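Local coordinates for protein lysyl oxidase (Pichia pastoris, PDB 1W7C) that probably oxidises primary amines, including lysine side chains, using a copper ion and a topaquinone cofactor formed from its own chain, at residues A15-W21 with F309-W313; E299-S303 with Y381-D385; M305-Y310 with F321-K327. All blocks are in the same frame, centred on the assembly; numbering follows the deposited sequence.

Contact 1. Residues A15-W21 with F309-W313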
loop_
_atom_site.group_PDB
_atom_site.type_symbol
_atom_site.label_atom_id
_atom_site.label_comp_id
_atom_site.label_asym_id
_atom_site.label_seq_id
_atom_site.Cartn_x
_atom_site.Cartn_y
_atom_site.Cartn_z
ATOM N N ALA A 15 7.364 24.072 23.143
ATOM C CA ALA A 15 8.270 23.701 22.072
ATOM C C ALA A 15 9.698 24.013 22.514
ATOM O O ALA A 15 9.909 24.976 23.305
ATOM C CB ALA A 15 7.949 24.461 20.848
ATOM N N PRO A 16 10.658 23.187 22.106
ATOM C CA PRO A 16 12.075 23.450 22.401
ATOM C C PRO A 16 12.567 24.813 21.910
ATOM O O PRO A 16 13.429 25.423 22.544
ATOM C CB PRO A 16 12.795 22.314 21.671
ATOM C CG PRO A 16 11.790 21.237 21.582
ATOM C CD PRO A 16 10.465 21.909 21.405
ATOM N N LYS A 17 12.060 25.246 20.767
ATOM C CA LYS A 17 12.463 26.487 20.127
ATOM C C LYS A 17 11.240 27.162 19.531
ATOM O O LYS A 17 10.136 26.615 19.583
ATOM C CB LYS A 17 13.490 26.204 19.045
ATOM C CG LYS A 17 14.792 25.608 19.564
ATOM C CD LYS A 17 15.723 26.683 20.125
ATOM C CE LYS A 17 17.001 26.124 20.774
ATOM N NZ LYS A 17 18.149 27.146 20.820
ATOM N N THR A 18 11.414 28.358 18.992
ATOM C CA THR A 18 10.389 29.095 18.259
ATOM C C THR A 18 10.182 28.475 16.879
ATOM O O THR A 18 11.164 28.088 16.209
ATOM C CB THR A 18 10.867 30.559 18.072
ATOM O OG1 THR A 18 10.934 31.204 19.357
ATOM C CG2 THR A 18 9.867 31.391 17.283
ATOM N N ASN A 19 8.949 28.481 16.406
ATOM C CA ASN A 19 8.673 28.060 15.060
ATOM C C ASN A 19 9.038 29.169 14.063
ATOM O O ASN A 19 8.217 30.044 13.717
ATOM C CB ASN A 19 7.223 27.668 14.975
ATOM C CG ASN A 19 6.876 27.044 13.596
ATOM O OD1 ASN A 19 7.538 27.268 12.572
ATOM N ND2 ASN A 19 5.815 26.270 13.586
ATOM N N ILE A 20 10.280 29.112 13.601
ATOM C CA ILE A 20 10.840 30.106 12.708
ATOM C C ILE A 20 10.340 29.962 11.269
ATOM O O ILE A 20 10.718 30.741 10.396
ATOM C CB ILE A 20 12.396 30.050 12.757
ATOM C CG1 ILE A 20 12.919 28.627 12.482
ATOM C CG2 ILE A 20 12.859 30.539 14.133
ATOM C CD1 ILE A 20 14.403 28.549 12.236
ATOM N N TRP A 21 9.503 28.948 11.032
ATOM C CA TRP A 21 8.933 28.700 9.720
ATOM C C TRP A 21 7.475 29.129 9.632
ATOM O O TRP A 21 6.872 28.963 8.574
ATOM C CB TRP A 21 9.071 27.204 9.342
ATOM C CG TRP A 21 10.436 26.665 9.551
ATOM C CD1 TRP A 21 11.474 26.725 8.681
ATOM C CD2 TRP A 21 10.936 26.013 10.720
ATOM N NE1 TRP A 21 12.588 26.133 9.215
ATOM C CE2 TRP A 21 12.294 25.712 10.484
ATOM C CE3 TRP A 21 10.385 25.672 11.960
ATOM C CZ2 TRP A 21 13.067 25.023 11.393
ATOM C CZ3 TRP A 21 11.164 25.005 12.873
ATOM C CH2 TRP A 21 12.499 24.700 12.599
ATOM N N PHE A 309 8.018 17.589 16.005
ATOM C CA PHE A 309 8.104 18.350 14.756
ATOM C C PHE A 309 7.301 19.636 14.860
ATOM O O PHE A 309 6.419 19.737 15.694
ATOM C CB PHE A 309 7.651 17.541 13.513
ATOM C CG PHE A 309 6.259 16.981 13.606
ATOM C CD1 PHE A 309 6.067 15.681 14.045
ATOM C CD2 PHE A 309 5.131 17.761 13.332
ATOM C CE1 PHE A 309 4.780 15.157 14.177
ATOM C CE2 PHE A 309 3.837 17.231 13.447
ATOM C CZ PHE A 309 3.672 15.939 13.878
ATOM N N TYR A 310 7.610 20.567 13.974
ATOM C CA TYR A 310 6.839 21.777 13.785
ATOM C C TYR A 310 6.112 21.703 12.474
ATOM O O TYR A 310 6.613 21.141 11.499
ATOM C CB TYR A 310 7.751 23.010 13.745
ATOM C CG TYR A 310 8.614 23.218 14.963
ATOM C CD1 TYR A 310 9.831 22.569 15.083
ATOM C CD2 TYR A 310 8.276 24.132 15.942
ATOM C CE1 TYR A 310 10.644 22.770 16.199
ATOM C CE2 TYR A 310 9.094 24.335 17.061
ATOM C CZ TYR A 310 10.280 23.665 17.160
ATOM O OH TYR A 310 11.078 23.868 18.271
ATOM N N THR A 311 4.931 22.317 12.424
ATOM C CA THR A 311 4.222 22.472 11.153
ATOM C C THR A 311 4.211 23.939 10.708
ATOM O O THR A 311 4.373 24.863 11.495
ATOM C CB THR A 311 2.749 22.007 11.230
ATOM O OG1 THR A 311 2.050 22.876 12.107
ATOM C CG2 THR A 311 2.619 20.565 11.750
ATOM N N SER A 312 4.091 24.108 9.414
ATOM C CA SER A 312 3.971 25.398 8.772
ATOM C C SER A 312 2.958 25.280 7.664
ATOM O O SER A 312 2.762 24.207 7.112
ATOM C CB SER A 312 5.336 25.843 8.215
ATOM O OG SER A 312 5.214 27.113 7.611
ATOM N N TRP A 313 2.346 26.408 7.306
ATOM C CA TRP A 313 1.296 26.437 6.285
ATOM C C TRP A 313 1.553 27.529 5.272
ATOM O O TRP A 313 1.847 28.680 5.644
ATOM C CB TRP A 313 -0.051 26.705 6.979
ATOM C CG TRP A 313 -1.207 26.509 6.054
ATOM C CD1 TRP A 313 -1.788 27.453 5.232
ATOM C CD2 TRP A 313 -1.946 25.303 5.864
ATOM N NE1 TRP A 313 -2.832 26.887 4.539
ATOM C CE2 TRP A 313 -2.944 25.568 4.906
ATOM C CE3 TRP A 313 -1.874 24.013 6.422
ATOM C CZ2 TRP A 313 -3.863 24.608 4.506
ATOM C CZ3 TRP A 313 -2.810 23.060 6.031
ATOM C CH2 TRP A 313 -3.774 23.358 5.073
#
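S312 OG donates to W21 O at 2.7 Å, arriving above the plane of the carbonyl rather than within it; a chi1 of -179° sets the hydroxyl opposite its own backbone N, where it meets W21 O. N19 ND2 gives a hydrogen bond to T311 O (2.9 Å, N-H...O angle 159°), with the acceptor almost in the plane of the amide. The same nitrogen also bonds E299 O, while N19 OD1 accepts from W21 N at 3.0 Å. This last bond makes an Asx turn, so both ends of a buried amide are used and its rotation is fixed. With an alanine here, T311 O and E299 O would probably lose this donor, and the turn at W21 its acceptor. The residues from A15 to W21 lie as irregular chain, between strand 11-12 and helix 26-39, against strand 307-314 of the copper amine oxidase enzyme domain. Y310 extends from the strand to the loop. In one of the two conformers of K17, Y310 OH lies 3.0 Å from K17 N and 3.2 Å from K17 O, the latter near the ring plane and one possible acceptor of its proton; a tyrosine suits the place by being both flat and polar at its end. W21 lays CZ3 over one face of this ring, 3.5 Å from Y310 CD1, the planes inclined at 54°, while its NE1 bonds Y333 OH. Farther out, A15 CB packs 4.0 Å from Y310 CE2, and one of two P16 conformers may bring CD within 3.7 Å of Y310 OH.

Contact 2. Residues E299-S303 with Y381-D385. With NAG (2-acetamido-2-deoxy-beta-D-glucopyranose), chain T.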
loop_
_atom_site.group_PDB
_atom_site.type_symbol
_atom_site.label_atom_id
_atom_site.label_comp_id
_atom_site.label_asym_id
_atom_site.label_seq_id
_atom_site.Cartn_x
_atom_site.Cartn_y
_atom_site.Cartn_z
ATOM N N GLU A 299 3.222 27.589 18.989
ATOM C CA GLU A 299 4.339 27.264 18.122
ATOM C C GLU A 299 4.038 26.171 17.091
ATOM O O GLU A 299 4.871 25.894 16.243
ATOM C CB GLU A 299 5.575 26.875 18.939
ATOM C CG GLU A 299 6.059 27.928 19.925
ATOM C CD GLU A 299 6.436 29.252 19.278
ATOM O OE1 GLU A 299 6.753 29.331 18.082
ATOM O OE2 GLU A 299 6.425 30.262 19.987
ATOM N N GLU A 300 2.855 25.589 17.156
ATOM C CA GLU A 300 2.491 24.475 16.295
ATOM C C GLU A 300 3.640 23.421 16.264
ATOM O O GLU A 300 4.097 22.964 15.229
ATOM C CB GLU A 300 2.086 24.938 14.866
ATOM C CG GLU A 300 0.649 25.484 14.971
ATOM C CD GLU A 300 0.193 26.066 13.663
ATOM O OE1 GLU A 300 -0.546 25.383 12.904
ATOM O OE2 GLU A 300 0.647 27.201 13.359
ATOM N N TYR A 301 4.025 23.059 17.490
ATOM C CA TYR A 301 4.987 21.991 17.744
ATOM C C TYR A 301 4.221 20.829 18.355
ATOM O O TYR A 301 3.362 21.037 19.225
ATOM C CB TYR A 301 6.088 22.470 18.696
ATOM C CG TYR A 301 7.030 21.368 19.100
ATOM C CD1 TYR A 301 8.103 21.005 18.287
ATOM C CD2 TYR A 301 6.862 20.682 20.287
ATOM C CE1 TYR A 301 8.961 19.993 18.640
ATOM C CE2 TYR A 301 7.714 19.644 20.647
ATOM C CZ TYR A 301 8.783 19.316 19.834
ATOM O OH TYR A 301 9.639 18.280 20.167
ATOM N N PHE A 302 4.485 19.621 17.854
ATOM C CA PHE A 302 3.751 18.412 18.225
ATOM C C PHE A 302 4.717 17.350 18.731
ATOM O O PHE A 302 5.824 17.249 18.226
ATOM C CB PHE A 302 3.027 17.876 16.972
ATOM C CG PHE A 302 1.946 18.782 16.519
ATOM C CD1 PHE A 302 2.215 19.830 15.659
ATOM C CD2 PHE A 302 0.654 18.656 17.011
ATOM C CE1 PHE A 302 1.213 20.734 15.336
ATOM C CE2 PHE A 302 -0.321 19.552 16.679
ATOM C CZ PHE A 302 -0.060 20.570 15.854
ATOM N N SER A 303 4.308 16.629 19.777
ATOM C CA SER A 303 5.050 15.493 20.318
ATOM C C SER A 303 4.128 14.278 20.454
ATOM O O SER A 303 2.979 14.369 20.881
ATOM C CB SER A 303 5.694 15.830 21.706
ATOM O OG SER A 303 4.749 15.884 22.728
ATOM N N TYR A 381 -8.003 19.768 15.930
ATOM C CA TYR A 381 -7.988 20.609 14.740
ATOM C C TYR A 381 -7.216 21.900 14.962
ATOM O O TYR A 381 -7.225 22.469 16.079
ATOM C CB TYR A 381 -9.429 20.972 14.342
ATOM C CG TYR A 381 -10.167 19.822 13.774
ATOM C CD1 TYR A 381 -10.949 19.034 14.564
ATOM C CD2 TYR A 381 -10.023 19.473 12.436
ATOM C CE1 TYR A 381 -11.606 17.941 14.068
ATOM C CE2 TYR A 381 -10.667 18.397 11.920
ATOM C CZ TYR A 381 -11.457 17.623 12.731
ATOM O OH TYR A 381 -12.098 16.519 12.221
ATOM N N PHE A 382 -6.588 22.364 13.886
ATOM C CA PHE A 382 -5.697 23.530 13.917
ATOM C C PHE A 382 -6.032 24.549 12.861
ATOM O O PHE A 382 -6.439 24.203 11.761
ATOM C CB PHE A 382 -4.218 23.048 13.820
ATOM C CG PHE A 382 -3.850 22.256 15.036
ATOM C CD1 PHE A 382 -4.120 20.900 15.098
ATOM C CD2 PHE A 382 -3.415 22.899 16.196
ATOM C CE1 PHE A 382 -3.923 20.195 16.285
ATOM C CE2 PHE A 382 -3.204 22.200 17.377
ATOM C CZ PHE A 382 -3.437 20.841 17.412
ATOM N N THR A 383 -5.881 25.812 13.246
ATOM C CA THR A 383 -6.183 26.961 12.421
ATOM C C THR A 383 -4.892 27.452 11.778
ATOM O O THR A 383 -3.844 27.565 12.448
ATOM C CB THR A 383 -6.764 28.066 13.323
ATOM O OG1 THR A 383 -7.990 27.613 13.904
ATOM C CG2 THR A 383 -7.105 29.300 12.510
ATOM N N THR A 384 -4.980 27.771 10.490
ATOM C CA THR A 384 -3.888 28.356 9.736
ATOM C C THR A 384 -4.389 29.595 8.999
ATOM O O THR A 384 -5.563 29.892 9.041
ATOM C CB THR A 384 -3.297 27.355 8.725
ATOM O OG1 THR A 384 -4.320 26.971 7.793
ATOM C CG2 THR A 384 -2.814 26.100 9.438
ATOM N N ASP A 385 -3.499 30.264 8.280
ATOM C CA ASP A 385 -3.893 31.491 7.593
ATOM C C ASP A 385 -3.106 31.704 6.339
ATOM O O ASP A 385 -2.040 31.086 6.133
ATOM C CB ASP A 385 -3.766 32.696 8.546
ATOM C CG ASP A 385 -2.464 32.703 9.274
ATOM O OD1 ASP A 385 -1.394 32.856 8.616
ATOM O OD2 ASP A 385 -2.432 32.545 10.518
HETATM C C1 NAG T . -8.003 32.798 13.687
HETATM C C2 NAG T . -8.092 34.099 14.513
HETATM C C3 NAG T . -7.682 33.864 15.962
HETATM C C4 NAG T . -8.519 32.736 16.552
HETATM C C5 NAG T . -8.466 31.503 15.628
HETATM C C6 NAG T . -9.390 30.392 16.140
HETATM C C7 NAG T . -7.861 36.319 13.556
HETATM C C8 NAG T . -6.971 37.525 13.612
HETATM N N2 NAG T . -7.300 35.172 13.940
HETATM O O3 NAG T . -7.871 35.029 16.748
HETATM O O4 NAG T . -8.065 32.448 17.861
HETATM O O5 NAG T . -8.875 31.877 14.326
HETATM O O6 NAG T . -10.734 30.799 15.970
HETATM O O7 NAG T . -9.030 36.423 13.175
HETATM O O HOH W 1 -1.265 28.797 12.172
#
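E300 is joined to T383 through a water, from a backbone in the left-handed region (phi 46°, psi 52°), a conformation uncommon for a residue with a side chain. It occupies a G1 beta bulge, in which E300 and Y301 both face D296. From there the glutamate runs extended beyond CG toward strand 380-388, where the water donates both to E300 OE2 (2.8 Å) and to T383 O (2.9 Å). The other carboxylate oxygen, OE1, takes a hydrogen bond from Y399 OH, so each oxygen has a hydrogen-bond partner. The backbones here are well apart, E300 CA and F382 CA being 8.6 Å from each other, and the strands meet through side chains. F302 and F382 come from opposite directions and meet as a T-shaped pair: the edge of F302 stands over the face of F382, with planes at 85° and F302 CE2 3.5 Å from F382 CZ. Phenylalanine suits both places, being long enough to span the distance and wholly apolar in a buried setting. On the outer flank T383 CG2 lies 3.6 Å from O5 of an N-acetylglucosamine. The contact is side-chain packing between strands 301-304 and 380-388, which do not pair with each other, within the largely beta enzyme domain of the copper amine oxidase family.

Contact 3. Residues M305-Y310 with F321-K327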
loop_
_atom_site.group_PDB
_atom_site.type_symbol
_atom_site.label_atom_id
_atom_site.label_comp_id
_atom_site.label_asym_id
_atom_site.label_seq_id
_atom_site.Cartn_x
_atom_site.Cartn_y
_atom_site.Cartn_z
ATOM N N MET A 305 5.044 9.990 21.404
ATOM C CA MET A 305 5.835 8.751 21.486
ATOM C C MET A 305 7.248 8.921 20.931
ATOM O O MET A 305 7.729 8.083 20.182
ATOM C CB MET A 305 5.094 7.593 20.805
ATOM C CG MET A 305 3.712 7.384 21.359
ATOM S SD MET A 305 3.743 6.966 23.131
ATOM C CE MET A 305 2.147 7.565 23.585
ATOM N N ASP A 306 7.919 9.970 21.422
ATOM C CA ASP A 306 9.311 10.312 21.137
ATOM C C ASP A 306 9.545 10.996 19.794
ATOM O O ASP A 306 10.699 11.253 19.447
ATOM C CB ASP A 306 10.274 9.123 21.312
ATOM C CG ASP A 306 10.488 8.743 22.755
ATOM O OD1 ASP A 306 10.898 7.587 23.002
ATOM O OD2 ASP A 306 10.316 9.545 23.661
ATOM N N TRP A 307 8.481 11.245 19.031
ATOM C CA TRP A 307 8.555 12.104 17.852
ATOM C C TRP A 307 8.302 13.556 18.249
ATOM O O TRP A 307 7.519 13.836 19.156
ATOM C CB TRP A 307 7.498 11.723 16.838
ATOM C CG TRP A 307 7.690 10.427 16.131
ATOM C CD1 TRP A 307 7.177 9.230 16.473
ATOM C CD2 TRP A 307 8.343 10.227 14.884
ATOM N NE1 TRP A 307 7.457 8.279 15.523
ATOM C CE2 TRP A 307 8.179 8.872 14.522
ATOM C CE3 TRP A 307 9.066 11.053 14.015
ATOM C CZ2 TRP A 307 8.685 8.344 13.314
ATOM C CZ3 TRP A 307 9.565 10.542 12.857
ATOM C CH2 TRP A 307 9.398 9.194 12.524
ATOM N N GLY A 308 8.935 14.460 17.516
ATOM C CA GLY A 308 8.648 15.872 17.610
ATOM C C GLY A 308 8.771 16.517 16.237
ATOM O O GLY A 308 9.569 16.065 15.405
ATOM N N PHE A 309 8.018 17.589 16.005
ATOM C CA PHE A 309 8.104 18.350 14.756
ATOM C C PHE A 309 7.301 19.636 14.860
ATOM O O PHE A 309 6.419 19.737 15.694
ATOM C CB PHE A 309 7.651 17.541 13.513
ATOM C CG PHE A 309 6.259 16.981 13.606
ATOM C CD1 PHE A 309 6.067 15.681 14.045
ATOM C CD2 PHE A 309 5.131 17.761 13.332
ATOM C CE1 PHE A 309 4.780 15.157 14.177
ATOM C CE2 PHE A 309 3.837 17.231 13.447
ATOM C CZ PHE A 309 3.672 15.939 13.878
ATOM N N TYR A 310 7.610 20.567 13.974
ATOM C CA TYR A 310 6.839 21.777 13.785
ATOM C C TYR A 310 6.112 21.703 12.474
ATOM O O TYR A 310 6.613 21.141 11.499
ATOM C CB TYR A 310 7.751 23.010 13.745
ATOM C CG TYR A 310 8.614 23.218 14.963
ATOM C CD1 TYR A 310 9.831 22.569 15.083
ATOM C CD2 TYR A 310 8.276 24.132 15.942
ATOM C CE1 TYR A 310 10.644 22.770 16.199
ATOM C CE2 TYR A 310 9.094 24.335 17.061
ATOM C CZ TYR A 310 10.280 23.665 17.160
ATOM O OH TYR A 310 11.078 23.868 18.271
ATOM N N PHE A 321 6.444 20.288 7.166
ATOM C CA PHE A 321 6.989 19.839 8.439
ATOM C C PHE A 321 8.459 20.230 8.523
ATOM O O PHE A 321 9.207 20.016 7.559
ATOM C CB PHE A 321 6.878 18.323 8.566
ATOM C CG PHE A 321 5.471 17.816 8.526
ATOM C CD1 PHE A 321 4.874 17.538 7.303
ATOM C CD2 PHE A 321 4.753 17.623 9.674
ATOM C CE1 PHE A 321 3.564 17.115 7.254
ATOM C CE2 PHE A 321 3.437 17.181 9.638
ATOM C CZ PHE A 321 2.849 16.909 8.442
ATOM N N TYR A 322 8.877 20.697 9.706
ATOM C CA TYR A 322 10.260 21.073 9.928
ATOM C C TYR A 322 10.768 20.446 11.212
ATOM O O TYR A 322 10.028 20.257 12.200
ATOM C CB TYR A 322 10.417 22.608 9.967
ATOM C CG TYR A 322 10.273 23.245 8.628
ATOM C CD1 TYR A 322 9.040 23.701 8.172
ATOM C CD2 TYR A 322 11.353 23.375 7.792
ATOM C CE1 TYR A 322 8.918 24.249 6.867
ATOM C CE2 TYR A 322 11.244 23.924 6.543
ATOM C CZ TYR A 322 10.031 24.377 6.094
ATOM O OH TYR A 322 9.971 24.938 4.835
ATOM N N ASP A 323 12.074 20.158 11.201
ATOM C CA ASP A 323 12.745 19.639 12.411
ATOM C C ASP A 323 12.089 18.384 12.952
ATOM O O ASP A 323 11.744 18.295 14.124
ATOM C CB ASP A 323 12.848 20.737 13.490
ATOM C CG ASP A 323 13.904 20.444 14.512
ATOM O OD1 ASP A 323 13.722 20.875 15.682
ATOM O OD2 ASP A 323 14.934 19.801 14.201
ATOM N N ILE A 324 11.892 17.407 12.089
ATOM C CA ILE A 324 11.292 16.146 12.489
ATOM C C ILE A 324 12.331 15.342 13.243
ATOM O O ILE A 324 13.365 14.978 12.681
ATOM C CB ILE A 324 10.762 15.304 11.312
ATOM C CG1 ILE A 324 9.764 16.105 10.485
ATOM C CG2 ILE A 324 10.102 14.032 11.876
ATOM C CD1 ILE A 324 9.215 15.384 9.285
ATOM N N THR A 325 12.066 15.118 14.519
ATOM C CA THR A 325 12.956 14.368 15.387
ATOM C C THR A 325 12.325 13.086 15.893
ATOM O O THR A 325 11.110 13.015 16.079
ATOM C CB THR A 325 13.369 15.224 16.616
ATOM O OG1 THR A 325 12.243 15.443 17.470
ATOM C CG2 THR A 325 13.964 16.563 16.139
ATOM N N PHE A 326 13.158 12.087 16.135
ATOM C CA PHE A 326 12.718 10.839 16.761
ATOM C C PHE A 326 13.768 10.466 17.803
ATOM O O PHE A 326 14.974 10.485 17.518
ATOM C CB PHE A 326 12.511 9.723 15.733
ATOM C CG PHE A 326 12.044 8.443 16.348
ATOM C CD1 PHE A 326 12.853 7.328 16.407
ATOM C CD2 PHE A 326 10.784 8.369 16.885
ATOM C CE1 PHE A 326 12.399 6.143 17.019
ATOM C CE2 PHE A 326 10.334 7.201 17.481
ATOM C CZ PHE A 326 11.147 6.076 17.538
ATOM N N LYS A 327 13.315 10.202 19.018
ATOM C CA LYS A 327 14.196 9.911 20.158
ATOM C C LYS A 327 15.337 10.912 20.264
ATOM O O LYS A 327 16.499 10.544 20.474
ATOM C CB LYS A 327 14.653 8.446 20.129
ATOM C CG LYS A 327 13.491 7.494 20.374
ATOM C CD LYS A 327 13.931 6.047 20.542
ATOM C CE LYS A 327 12.751 5.183 21.001
ATOM N NZ LYS A 327 12.416 5.460 22.429
HETATM O O HOH W 2 12.337 13.423 19.474
HETATM O O HOH W 3 13.506 22.559 17.926
#
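W307 to Y310 pair with Y322 to F326 as the arms of an antiparallel beta hairpin, interrupted by a beta bulge. W307 and F326 form a non-hydrogen-bonded pair; G308 with T325 and Y310 with Y322 are hydrogen-bonded ones, and between these two the register slips by one residue. The slip falls at D323, whose left-handed backbone (phi 56°, psi 51°) turns the strand through a corner. T325 N to G308 O (2.8 Å) is the straightest bond on one side of the bulge, Y310 N to Y322 O (3.0 Å) on the other. Glycine suits position 308 because a beta carbon there would press against T325 OG1. W307 and F326 cross on the same face of the sheet: F326 CD2 lies over the indole, 3.6 Å from W307 CE2, and F326 CB makes a CH-pi contact with its six-membered ring. I324 CG2 sits at the indole edge, 3.7 Å from W307 CZ3. F309 and F321 run side by side, the edge of F321 offset toward the face of F309 with planes at 75°. At the open end, one of two K327 conformers puts NZ in salt bridges with D306 OD1 (2.7 Å) and D688; the other may not. D323 OD2 is salt-bridged to R330, its carboxylate lies almost coplanar with the Y310 phenol, and one water joins Y310 OH (2.8 Å) to D323 OD1 (2.8 Å).

In the fold
From the N terminus, the loop 15-21 packs on strand 307-314, which comes much later in the chain, so contact 1 closes a loop of 287 residues and ties the N-terminal part of the chain to the enzyme domain. Strand 301-304 then leads into 307-314, its neighbour in the sheet. Contact 2 joins 299-303 to 381-385 over 77 residues; its segments alternate with those of contact 1, so the two cross. Contact 3, the short hairpin, is nested inside the loop of contact 2 and shares F309 and Y310 with contact 1. A probable hydrogen bond between F302 N and F309 O links contacts 1 and 2, while stacked W21 and Y322 rings link contacts 1 and 3.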